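PDB 5EYN: fructokinase, which catalyses the phosphorylation of fructose, transferring the terminal phosphate of ATP to the sugar as a carbohydrate kinase of the PfkB family. Local coordinates for the interface of chains A and B. Numbering follows the deposited sequence. Chains: chain A/B, Fructokinase.

The interface of chains A and B. Residues chain A 70, 97-98, 100, 116-117; chain B 114-117.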
# COMPACT_ATOMS: atom_id res chain seq x y z
N ASP A 70 6.43 -9.43 -4.11
CA ASP A 70 5.25 -9.44 -3.27
C ASP A 70 4.07 -9.85 -4.15
O ASP A 70 4.21 -9.93 -5.37
CB ASP A 70 5.02 -8.07 -2.61
CG ASP A 70 5.15 -6.92 -3.58
OD1 ASP A 70 5.99 -6.03 -3.33
OD2 ASP A 70 4.42 -6.89 -4.58
N ARG A 97 8.80 -2.57 -2.33
CA ARG A 97 7.47 -3.05 -2.62
C ARG A 97 6.89 -2.47 -3.90
O ARG A 97 7.23 -1.38 -4.34
CB ARG A 97 6.57 -2.70 -1.43
CG ARG A 97 6.85 -3.56 -0.21
CD ARG A 97 6.04 -4.82 -0.31
NE ARG A 97 6.45 -5.83 0.64
CZ ARG A 97 7.31 -6.81 0.39
NH1 ARG A 97 7.87 -6.91 -0.81
NH2 ARG A 97 7.61 -7.68 1.34
N THR A 98 5.99 -3.23 -4.50
CA THR A 98 5.22 -2.79 -5.65
C THR A 98 4.34 -1.60 -5.34
O THR A 98 3.68 -1.53 -4.29
CB THR A 98 4.35 -3.94 -6.16
OG1 THR A 98 5.18 -5.06 -6.43
CG2 THR A 98 3.57 -3.55 -7.41
N THR A 100 1.39 0.77 -4.97
CA THR A 100 0.01 0.55 -4.59
C THR A 100 -0.67 1.89 -4.51
O THR A 100 -0.26 2.75 -3.74
CB THR A 100 -0.06 -0.15 -3.23
OG1 THR A 100 0.66 -1.37 -3.30
CG2 THR A 100 -1.49 -0.46 -2.84
N MET A 116 0.61 4.94 -2.08
CA MET A 116 0.91 4.42 -0.76
C MET A 116 2.34 3.95 -0.58
O MET A 116 2.82 3.87 0.55
CB MET A 116 -0.05 3.30 -0.37
CG MET A 116 -1.50 3.71 -0.33
SD MET A 116 -1.84 5.11 0.73
CE MET A 116 -1.42 4.41 2.34
N VAL A 117 3.02 3.63 -1.68
CA VAL A 117 4.37 3.09 -1.62
C VAL A 117 5.32 4.06 -2.30
O VAL A 117 5.32 4.21 -3.53
CB VAL A 117 4.46 1.69 -2.27
CG1 VAL A 117 5.86 1.12 -2.12
CG2 VAL A 117 3.44 0.74 -1.65
N THR B 114 1.26 -9.34 4.20
CA THR B 114 2.31 -8.69 3.43
C THR B 114 2.22 -7.19 3.70
O THR B 114 1.19 -6.57 3.44
CB THR B 114 2.13 -8.91 1.92
OG1 THR B 114 2.13 -10.31 1.63
CG2 THR B 114 3.25 -8.23 1.14
N PHE B 115 3.30 -6.62 4.22
CA PHE B 115 3.36 -5.21 4.53
C PHE B 115 3.81 -4.40 3.33
O PHE B 115 4.94 -4.54 2.87
CB PHE B 115 4.30 -4.99 5.73
CG PHE B 115 3.71 -5.50 7.01
CD1 PHE B 115 3.11 -4.64 7.90
CD2 PHE B 115 3.68 -6.86 7.27
CE1 PHE B 115 2.51 -5.12 9.04
CE2 PHE B 115 3.09 -7.33 8.41
CZ PHE B 115 2.50 -6.48 9.30
N MET B 116 2.91 -3.59 2.79
CA MET B 116 3.23 -2.83 1.59
C MET B 116 3.96 -1.52 1.85
O MET B 116 4.62 -1.01 0.94
CB MET B 116 1.98 -2.56 0.76
CG MET B 116 1.27 -3.80 0.28
SD MET B 116 2.30 -4.94 -0.64
CE MET B 116 2.68 -3.93 -2.09
N VAL B 117 3.84 -0.99 3.06
CA VAL B 117 4.44 0.30 3.39
C VAL B 117 5.49 0.09 4.47
O VAL B 117 5.16 -0.17 5.63
CB VAL B 117 3.37 1.32 3.84
CG1 VAL B 117 4.01 2.67 4.11
CG2 VAL B 117 2.27 1.46 2.80
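Bends at chi2 and chi3 (the latter -65°) fold the side chain of B:Met116 so that its methyl end reaches into chain A, while a bend at chi2 of A:Arg97 (-87°) lays that chain across it at about a right angle. This patch of the two-fold symmetric interface between two copies of a PfkB-family kinase, repeated by its twin with the chains exchanged, illustrates how a flexible thioether can pack against polar groups; the dimer may or may not be the form in solution. The methyl CE of B:Met116 sits 3.4 Å from the backbone carbonyl O of A:Thr98 and also meets the hydroxyl OG1 of A:Thr100 and, more distantly, the carboxylate of A:Asp70. Its sulfur SD packs 3.8 Å from CD of A:Arg97, the aliphatic part of the arginine running alongside this polar patch. Farther along, the guanidinium offers its edge to chain B: NE donates to the carbonyl O of B:Phe115 at 3.0 Å in a somewhat bent bond (143° at H), the acceptor nearly in the guanidinium plane but the donor standing above the carbonyl plane. CG2 of B:Thr114 lies beside this bond, 4.0 Å from NE of A:Arg97. Besides touching the methyl loosely, A:Asp70 braces its neighbours. Its OD1 accepts from the backbone N of A:Thr98 at 3.0 Å and, through the anti lone pair, from NH1 of A:Arg97 in a longer salt bridge, while OD2 uses its syn lone pair to take the hydroxyl OG1 of A:Thr98 at 2.7 Å. A:Thr100 OG1 donates to A:Thr98 O, linking the two oxygens that face the methyl, and the carboxylate charge probably helps hold the guanidinium in place. Near the symmetry axis, CG2 of A:Val117 rests 3.3 Å from the carbonyl O of B:Met116, and B:Val117 returns the same contact to A:Met116.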